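Local structure of 2,3-dihydroxybenzoate-AMP ligase (Mycobacterium smegmatis, 5KEI) at residues Val100-Thr105 against Ala109-Gly114; Glu239-Thr244 against Gly348-Phe353; Leu308-Cys313 against Ala338-Gly343. The protein belongs to the ANL superfamily of AMP-binding enzymes, with a large AMP-binding region followed by a smaller C-terminal domain. All coordinates share one frame; numbering follows the deposited sequence.

In the fold
All three contacts lie in the AMP-binding family region, but around two different sheets. Interaction 1 comes first along the chain, at strand 97-101 of the seven-stranded mixed sheet and helix 107-117. Strand 349-354 of interaction 2 lies in the nine-stranded mixed sheet. Interaction 3 joins helices 303-310 and 335-344, which pack against that sheet. Both its segments fall between those of interaction 2 in sequence, and the two centres are about 18 Å apart. Leu349 packs on Ala338 and Arg342, so interactions 2 and 3 form one packed region of helix against sheet. Interaction 1 touches neither; its nearest atoms are about 13 Å from interaction 2 and about 11 Å from interaction 3.

Interaction 1: Val100-Thr105 against Ala109-Gly114; sequences VQLPNT and AVALFG
Leu102 and Ala111 meet inside a beta-alpha-beta unit made of strand 97-101, helix 107-117 and strand 121-124. Segment 100-105 runs from strand 97-101 into the loop, and segment 109-114 lies in the helix that follows. The contact is small, with 92 Å² buried in all, and its one side-chain contact is apolar. No hydrogen bond crosses between the segments. Leu102 holds CG beside its backbone N and anti to its carbonyl carbon (chi1 -67°). From there the chain runs on extended to CD1, and this one methyl branch does the touching. Ala111 points its CB toward the loop, so methyl meets methyl. The side chain of Leu102 also touches Val147 of strand 145-149, which lies next to strand 97-101 in the sheet. Thr105 and Ala109 flank the turn and add a little buried surface. Thr105 OG1 accepts a hydrogen bond from Glu107 N and caps the first turn of the helix. The nearest backbone approach is Thr105 O to Ala109 N, 4.3 Å, and no hydrogen bond joins them. The tightest point of the contact is Leu102 CD1 against Ala111 CB, at 3.6 Å.

Interaction 2: Glu239-Thr244 against Gly348-Phe353; sequences ELCRLT and GLQQVF
Segment 239-244 carries the end of helix 227-240 past segment 348-353, where Cys241 and Gln350 come closest in the backbone. Their CA atoms are 8.9 Å apart, so side chains must span the gap. The helix closes in a Schellman motif. Arg242 takes a positive phi of 64°, and its N makes a weak bond back to Glu239 O. Segment 348-353 is extended from Leu349 onward. Gln350 reaches across with CG anti to its backbone N (chi1 180°) and the chain stretched beyond CG, which carries the amide to the helix end. Cys241 SG lies near both amide atoms, and Leu240 CD2 meets NE2. The distance from Gln350 NE2 to Leu240 CD2 is 3.4 Å, and the two side chains cross at a slant. OE1 of Gln350 lies 3.7 Å from Cys241 SG, and the same sulfur is 3.9 Å from Gln350 NE2. The sulfur faces the amide between OE1 and NE2, not over its face, and no hydrogen bond joins the two segments. The buried amide is satisfied by Thr363, just after strand 360-362, and by the side chain of Gln327 on strand 325-328. Gln350 NE2 donates to Thr363 O, and Gln327 NE2 donates to Gln350 OE1. These two bonds would fix how the amide is turned. Leu240 and Gln350 both touch Tyr362 of strand 360-362, while Cys241 packs on Leu325 and Gln327. The arrangement is that of a layered alpha/beta fold, in which the C-terminal end of a helix rests on a mixed sheet, here on strand 349-354 between strands 325-328 and 360-362.

Interaction 3: Leu308-Cys313 against Ala338-Gly343; sequences LWAQAC and AALVRG
Leu340 swings CG anti to its backbone N (chi1 180°), and the second torsion of 66° turns its methyl branches so that CD2 lies beside Ala310. The alanine needs no such torsion, because its CB already points toward helix 335-344. The leucine therefore meets the alanine methyl with its branch point and one arm. Ala310 CB is 3.8 Å from Leu340 CG and 4.0 Å from Leu340 CD2. The same CB also comes down on the backbone of Val341, which follows Leu340, with 4.3 Å from Ala310 CB to Val341 CA. The small alanine is consistent with the close approach of the helices, with Ala310 CA and Val341 CA 5.6 Å apart. The touching side chains are apolar. The contact buries 130 Å², most of it on Ala310 and Leu340. Ala310 is the last helical residue before Gln311 leaves helical geometry, so the contact lies at the end of helix 303-310. Beyond it, Leu345 packs on Ala310 and Trp309. Trp309 touches Ala287 of helix 284-294 and Thr299 and Leu301 of strand 298-301. Arg342 joins helix 335-344 to helix 369-374 through a salt bridge with Glu373.

Interaction 1: Val100-Thr105 against Ala109-Gly114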
loop_
_atom_site.group_PDB
_atom_site.type_symbol
_atom_site.label_atom_id
_atom_site.label_comp_id
_atom_site.label_asym_id
_atom_site.label_seq_id
_atom_site.Cartn_x
_atom_site.Cartn_y
_atom_site.Cartn_z
ATOM N N VAL A 100 2.975 11.713 6.383
ATOM C CA VAL A 100 2.562 12.617 5.311
ATOM C C VAL A 100 1.104 12.388 4.872
ATOM O O VAL A 100 0.702 11.258 4.573
ATOM C CB VAL A 100 3.486 12.469 4.090
ATOM C CG1 VAL A 100 3.092 13.449 2.996
ATOM C CG2 VAL A 100 4.924 12.658 4.506
ATOM N N GLN A 101 0.326 13.468 4.838
ATOM C CA GLN A 101 -1.067 13.420 4.402
ATOM C C GLN A 101 -1.408 14.672 3.600
ATOM O O GLN A 101 -1.830 15.682 4.156
ATOM C CB GLN A 101 -2.014 13.276 5.600
ATOM C CG GLN A 101 -3.492 13.161 5.205
ATOM C CD GLN A 101 -4.420 12.843 6.375
ATOM O OE1 GLN A 101 -4.500 13.587 7.364
ATOM N NE2 GLN A 101 -5.127 11.725 6.263
ATOM N N LEU A 102 -1.218 14.602 2.288
ATOM C CA LEU A 102 -1.414 15.748 1.416
ATOM C C LEU A 102 -2.405 15.465 0.276
ATOM O O LEU A 102 -2.446 14.357 -0.264
ATOM C CB LEU A 102 -0.076 16.190 0.824
ATOM C CG LEU A 102 0.975 16.766 1.775
ATOM C CD1 LEU A 102 2.232 17.073 0.991
ATOM C CD2 LEU A 102 0.437 18.028 2.413
ATOM N N PRO A 103 -3.194 16.485 -0.102
ATOM C CA PRO A 103 -4.100 16.441 -1.256
ATOM C C PRO A 103 -3.340 16.278 -2.575
ATOM O O PRO A 103 -2.123 16.404 -2.578
ATOM C CB PRO A 103 -4.796 17.798 -1.198
ATOM C CG PRO A 103 -3.821 18.684 -0.461
ATOM C CD PRO A 103 -3.219 17.799 0.569
ATOM N N ASN A 104 -4.051 16.004 -3.668
ATOM C CA ASN A 104 -3.439 15.899 -4.998
ATOM C C ASN A 104 -3.066 17.250 -5.595
ATOM O O ASN A 104 -3.842 17.868 -6.317
ATOM C CB ASN A 104 -4.364 15.163 -5.959
ATOM C CG ASN A 104 -4.346 13.677 -5.737
ATOM O OD1 ASN A 104 -3.837 13.188 -4.712
ATOM N ND2 ASN A 104 -4.885 12.939 -6.698
ATOM N N THR A 105 -1.840 17.658 -5.292
ATOM C CA THR A 105 -1.267 18.957 -5.604
ATOM C C THR A 105 0.121 18.700 -6.187
ATOM O O THR A 105 0.733 17.677 -5.874
ATOM C CB THR A 105 -1.176 19.862 -4.309
ATOM O OG1 THR A 105 -0.316 20.976 -4.540
ATOM C CG2 THR A 105 -0.620 19.075 -3.072
ATOM N N ALA A 109 4.634 16.258 -4.856
ATOM C CA ALA A 109 5.949 15.905 -5.389
ATOM C C ALA A 109 7.068 16.673 -4.688
ATOM O O ALA A 109 8.141 16.124 -4.467
ATOM C CB ALA A 109 6.014 16.152 -6.934
ATOM N N VAL A 110 6.824 17.942 -4.357
ATOM C CA VAL A 110 7.818 18.758 -3.651
ATOM C C VAL A 110 8.100 18.167 -2.273
ATOM O O VAL A 110 9.257 18.043 -1.877
ATOM C CB VAL A 110 7.359 20.217 -3.496
ATOM C CG1 VAL A 110 8.448 21.053 -2.842
ATOM C CG2 VAL A 110 6.945 20.789 -4.847
ATOM N N ALA A 111 7.041 17.769 -1.567
ATOM C CA ALA A 111 7.177 17.111 -0.271
ATOM C C ALA A 111 7.866 15.734 -0.344
ATOM O O ALA A 111 8.728 15.426 0.482
ATOM C CB ALA A 111 5.818 16.968 0.378
ATOM N N LEU A 112 7.487 14.902 -1.314
ATOM C CA LEU A 112 8.037 13.555 -1.387
ATOM C C LEU A 112 9.571 13.597 -1.576
ATOM O O LEU A 112 10.314 13.044 -0.766
ATOM C CB LEU A 112 7.347 12.766 -2.505
ATOM C CG LEU A 112 7.836 11.336 -2.772
ATOM C CD1 LEU A 112 7.642 10.407 -1.571
ATOM C CD2 LEU A 112 7.159 10.752 -4.024
ATOM N N PHE A 113 10.049 14.287 -2.609
ATOM C CA PHE A 113 11.484 14.307 -2.881
ATOM C C PHE A 113 12.224 15.219 -1.900
ATOM O O PHE A 113 13.366 14.938 -1.544
ATOM C CB PHE A 113 11.743 14.711 -4.340
ATOM C CG PHE A 113 11.297 13.668 -5.313
ATOM C CD1 PHE A 113 10.081 13.777 -5.967
ATOM C CD2 PHE A 113 12.055 12.534 -5.512
ATOM C CE1 PHE A 113 9.653 12.789 -6.835
ATOM C CE2 PHE A 113 11.638 11.543 -6.371
ATOM C CZ PHE A 113 10.434 11.676 -7.035
ATOM N N GLY A 114 11.551 16.273 -1.434
ATOM C CA GLY A 114 12.069 17.116 -0.372
ATOM C C GLY A 114 12.385 16.281 0.849
ATOM O O GLY A 114 13.506 16.305 1.368
#

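Interaction 2: Glu239-Thr244 against Gly348-Phe353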
loop_
_atom_site.group_PDB
_atom_site.type_symbol
_atom_site.label_atom_id
_atom_site.label_comp_id
_atom_site.label_asym_id
_atom_site.label_seq_id
_atom_site.Cartn_x
_atom_site.Cartn_y
_atom_site.Cartn_z
ATOM N N GLU A 239 8.039 0.788 -17.973
ATOM C CA GLU A 239 8.454 0.066 -19.157
ATOM C C GLU A 239 7.329 -0.822 -19.705
ATOM O O GLU A 239 7.119 -0.896 -20.914
ATOM C CB GLU A 239 9.678 -0.791 -18.869
ATOM C CG GLU A 239 10.246 -1.413 -20.134
ATOM C CD GLU A 239 11.058 -2.671 -19.877
ATOM O OE1 GLU A 239 11.620 -2.825 -18.764
ATOM O OE2 GLU A 239 11.122 -3.511 -20.801
ATOM N N LEU A 240 6.615 -1.498 -18.815
ATOM C CA LEU A 240 5.567 -2.417 -19.229
ATOM C C LEU A 240 4.429 -1.638 -19.871
ATOM O O LEU A 240 3.840 -2.074 -20.869
ATOM C CB LEU A 240 5.071 -3.244 -18.037
ATOM C CG LEU A 240 3.961 -4.290 -18.229
ATOM C CD1 LEU A 240 4.106 -5.383 -17.184
ATOM C CD2 LEU A 240 2.565 -3.663 -18.140
ATOM N N CYS A 241 4.132 -0.475 -19.305
ATOM C CA CYS A 241 3.054 0.358 -19.823
ATOM C C CYS A 241 3.485 1.154 -21.031
ATOM O O CYS A 241 2.678 1.877 -21.611
ATOM C CB CYS A 241 2.536 1.312 -18.748
ATOM S SG CYS A 241 1.721 0.485 -17.360
ATOM N N ARG A 242 4.767 1.043 -21.375
ATOM C CA ARG A 242 5.331 1.687 -22.558
ATOM C C ARG A 242 5.265 3.220 -22.478
ATOM O O ARG A 242 5.073 3.896 -23.490
ATOM C CB ARG A 242 4.613 1.181 -23.825
ATOM C CG ARG A 242 4.443 -0.346 -23.887
ATOM C CD ARG A 242 5.447 -1.008 -24.833
ATOM N NE ARG A 242 5.374 -2.474 -24.792
ATOM C CZ ARG A 242 6.213 -3.300 -25.426
ATOM N NH1 ARG A 242 7.200 -2.821 -26.180
ATOM N NH2 ARG A 242 6.058 -4.616 -25.312
ATOM N N LEU A 243 5.425 3.761 -21.271
ATOM C CA LEU A 243 5.420 5.213 -21.062
ATOM C C LEU A 243 6.614 5.886 -21.758
ATOM O O LEU A 243 7.737 5.384 -21.710
ATOM C CB LEU A 243 5.453 5.550 -19.564
ATOM C CG LEU A 243 4.258 5.227 -18.651
ATOM C CD1 LEU A 243 4.438 5.871 -17.250
ATOM C CD2 LEU A 243 2.928 5.639 -19.274
ATOM N N THR A 244 6.365 7.018 -22.406
ATOM C CA THR A 244 7.445 7.809 -22.993
ATOM C C THR A 244 7.359 9.248 -22.473
ATOM O O THR A 244 6.388 9.616 -21.802
ATOM C CB THR A 244 7.398 7.809 -24.555
ATOM O OG1 THR A 244 6.256 8.537 -25.013
ATOM C CG2 THR A 244 7.361 6.380 -25.126
ATOM N N GLY A 348 -7.955 0.873 -24.782
ATOM C CA GLY A 348 -6.680 0.779 -24.090
ATOM C C GLY A 348 -6.805 0.541 -22.593
ATOM O O GLY A 348 -6.082 1.133 -21.806
ATOM N N LEU A 349 -7.735 -0.328 -22.214
ATOM C CA LEU A 349 -7.920 -0.748 -20.843
ATOM C C LEU A 349 -6.753 -1.614 -20.425
ATOM O O LEU A 349 -6.269 -2.438 -21.208
ATOM C CB LEU A 349 -9.234 -1.524 -20.689
ATOM C CG LEU A 349 -9.417 -2.434 -19.467
ATOM C CD1 LEU A 349 -9.615 -1.602 -18.197
ATOM C CD2 LEU A 349 -10.571 -3.441 -19.671
ATOM N N GLN A 350 -6.287 -1.417 -19.199
ATOM C CA GLN A 350 -5.355 -2.358 -18.602
ATOM C C GLN A 350 -5.866 -2.730 -17.233
ATOM O O GLN A 350 -6.177 -1.848 -16.434
ATOM C CB GLN A 350 -3.962 -1.769 -18.502
ATOM C CG GLN A 350 -2.950 -2.701 -17.889
ATOM C CD GLN A 350 -1.651 -1.996 -17.648
ATOM O OE1 GLN A 350 -1.616 -1.000 -16.928
ATOM N NE2 GLN A 350 -0.571 -2.485 -18.261
ATOM N N GLN A 351 -5.998 -4.025 -16.964
ATOM C CA GLN A 351 -6.405 -4.444 -15.631
ATOM C C GLN A 351 -5.164 -4.610 -14.768
ATOM O O GLN A 351 -4.125 -5.139 -15.210
ATOM C CB GLN A 351 -7.244 -5.729 -15.665
ATOM C CG GLN A 351 -8.616 -5.537 -16.330
ATOM C CD GLN A 351 -9.725 -6.446 -15.772
ATOM O OE1 GLN A 351 -9.803 -6.685 -14.570
ATOM N NE2 GLN A 351 -10.589 -6.946 -16.660
ATOM N N VAL A 352 -5.265 -4.106 -13.544
ATOM C CA VAL A 352 -4.172 -4.187 -12.592
ATOM C C VAL A 352 -4.651 -4.794 -11.275
ATOM O O VAL A 352 -5.531 -4.257 -10.631
ATOM C CB VAL A 352 -3.567 -2.802 -12.316
ATOM C CG1 VAL A 352 -2.324 -2.939 -11.422
ATOM C CG2 VAL A 352 -3.256 -2.093 -13.628
ATOM N N PHE A 353 -4.068 -5.920 -10.891
ATOM C CA PHE A 353 -4.322 -6.520 -9.594
ATOM C C PHE A 353 -3.030 -6.474 -8.810
ATOM O O PHE A 353 -2.104 -7.254 -9.066
ATOM C CB PHE A 353 -4.846 -7.952 -9.741
ATOM C CG PHE A 353 -4.807 -8.755 -8.472
ATOM C CD1 PHE A 353 -5.433 -8.298 -7.322
ATOM C CD2 PHE A 353 -4.164 -9.988 -8.437
ATOM C CE1 PHE A 353 -5.401 -9.047 -6.147
ATOM C CE2 PHE A 353 -4.131 -10.736 -7.268
ATOM C CZ PHE A 353 -4.756 -10.266 -6.129
#

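Interaction 3: Leu308-Cys313 against Ala338-Gly343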
loop_
_atom_site.group_PDB
_atom_site.type_symbol
_atom_site.label_atom_id
_atom_site.label_comp_id
_atom_site.label_asym_id
_atom_site.label_seq_id
_atom_site.Cartn_x
_atom_site.Cartn_y
_atom_site.Cartn_z
ATOM N N LEU A 308 -18.522 4.835 -13.866
ATOM C CA LEU A 308 -19.158 6.145 -13.832
ATOM C C LEU A 308 -18.708 7.028 -15.007
ATOM O O LEU A 308 -19.548 7.634 -15.658
ATOM C CB LEU A 308 -18.881 6.832 -12.485
ATOM C CG LEU A 308 -19.526 8.201 -12.253
ATOM C CD1 LEU A 308 -21.030 8.083 -12.175
ATOM C CD2 LEU A 308 -18.961 8.907 -11.010
ATOM N N TRP A 309 -17.402 7.084 -15.301
ATOM C CA TRP A 309 -16.901 7.869 -16.443
ATOM C C TRP A 309 -17.463 7.401 -17.764
ATOM O O TRP A 309 -17.737 8.208 -18.643
ATOM C CB TRP A 309 -15.379 7.798 -16.578
ATOM C CG TRP A 309 -14.576 8.578 -15.605
ATOM C CD1 TRP A 309 -14.977 9.054 -14.395
ATOM C CD2 TRP A 309 -13.207 8.964 -15.760
ATOM N NE1 TRP A 309 -13.943 9.716 -13.787
ATOM C CE2 TRP A 309 -12.843 9.673 -14.603
ATOM C CE3 TRP A 309 -12.254 8.775 -16.769
ATOM C CZ2 TRP A 309 -11.560 10.196 -14.417
ATOM C CZ3 TRP A 309 -10.995 9.299 -16.593
ATOM C CH2 TRP A 309 -10.654 10.005 -15.423
ATOM N N ALA A 310 -17.551 6.085 -17.919
ATOM C CA ALA A 310 -18.024 5.466 -19.154
ATOM C C ALA A 310 -19.472 5.869 -19.456
ATOM O O ALA A 310 -19.797 6.282 -20.565
ATOM C CB ALA A 310 -17.895 3.946 -19.060
ATOM N N GLN A 311 -20.339 5.769 -18.455
ATOM C CA GLN A 311 -21.725 6.148 -18.645
ATOM C C GLN A 311 -21.891 7.657 -18.512
ATOM O O GLN A 311 -22.984 8.150 -18.271
ATOM C CB GLN A 311 -22.628 5.399 -17.656
ATOM C CG GLN A 311 -22.402 5.735 -16.211
ATOM C CD GLN A 311 -23.126 4.792 -15.270
ATOM O OE1 GLN A 311 -23.346 3.620 -15.590
ATOM N NE2 GLN A 311 -23.500 5.300 -14.098
ATOM N N ALA A 312 -20.791 8.387 -18.672
ATOM C CA ALA A 312 -20.827 9.848 -18.706
ATOM C C ALA A 312 -20.628 10.298 -20.131
ATOM O O ALA A 312 -20.968 11.419 -20.491
ATOM C CB ALA A 312 -19.763 10.449 -17.807
ATOM N N CYS A 313 -20.071 9.402 -20.937
ATOM C CA CYS A 313 -19.871 9.645 -22.360
ATOM C C CYS A 313 -21.080 9.164 -23.166
ATOM O O CYS A 313 -21.480 7.999 -23.071
ATOM C CB CYS A 313 -18.594 8.949 -22.847
ATOM S SG CYS A 313 -17.070 9.830 -22.473
ATOM N N ALA A 338 -15.932 -4.101 -17.802
ATOM C CA ALA A 338 -14.768 -3.981 -18.682
ATOM C C ALA A 338 -15.223 -3.700 -20.091
ATOM O O ALA A 338 -14.639 -2.853 -20.779
ATOM C CB ALA A 338 -13.919 -5.227 -18.646
ATOM N N ALA A 339 -16.281 -4.401 -20.507
ATOM C CA ALA A 339 -16.839 -4.222 -21.846
ATOM C C ALA A 339 -17.273 -2.790 -22.039
ATOM O O ALA A 339 -16.918 -2.153 -23.043
ATOM C CB ALA A 339 -18.027 -5.178 -22.084
ATOM N N LEU A 340 -18.048 -2.291 -21.076
ATOM C CA LEU A 340 -18.551 -0.915 -21.117
ATOM C C LEU A 340 -17.411 0.079 -21.230
ATOM O O LEU A 340 -17.427 0.986 -22.063
ATOM C CB LEU A 340 -19.374 -0.590 -19.874
ATOM C CG LEU A 340 -19.948 0.827 -19.810
ATOM C CD1 LEU A 340 -20.977 1.007 -20.903
ATOM C CD2 LEU A 340 -20.578 1.066 -18.457
ATOM N N VAL A 341 -16.412 -0.118 -20.385
ATOM C CA VAL A 341 -15.276 0.776 -20.341
ATOM C C VAL A 341 -14.548 0.855 -21.677
ATOM O O VAL A 341 -14.218 1.945 -22.135
ATOM C CB VAL A 341 -14.296 0.348 -19.246
ATOM C CG1 VAL A 341 -12.927 1.002 -19.456
ATOM C CG2 VAL A 341 -14.878 0.680 -17.889
ATOM N N ARG A 342 -14.288 -0.268 -22.332
ATOM C CA ARG A 342 -13.541 -0.119 -23.576
ATOM C C ARG A 342 -14.439 -0.114 -24.810
ATOM O O ARG A 342 -14.000 -0.391 -25.916
ATOM C CB ARG A 342 -12.434 -1.178 -23.689
ATOM C CG ARG A 342 -12.824 -2.598 -23.562
ATOM C CD ARG A 342 -11.558 -3.452 -23.486
ATOM N NE ARG A 342 -10.673 -3.245 -24.636
ATOM C CZ ARG A 342 -10.904 -3.712 -25.867
ATOM N NH1 ARG A 342 -12.010 -4.409 -26.143
ATOM N NH2 ARG A 342 -10.030 -3.466 -26.833
ATOM N N GLY A 343 -15.700 0.234 -24.615
ATOM C CA GLY A 343 -16.564 0.548 -25.735
ATOM C C GLY A 343 -16.938 2.016 -25.661
ATOM O O GLY A 343 -17.269 2.642 -26.663
#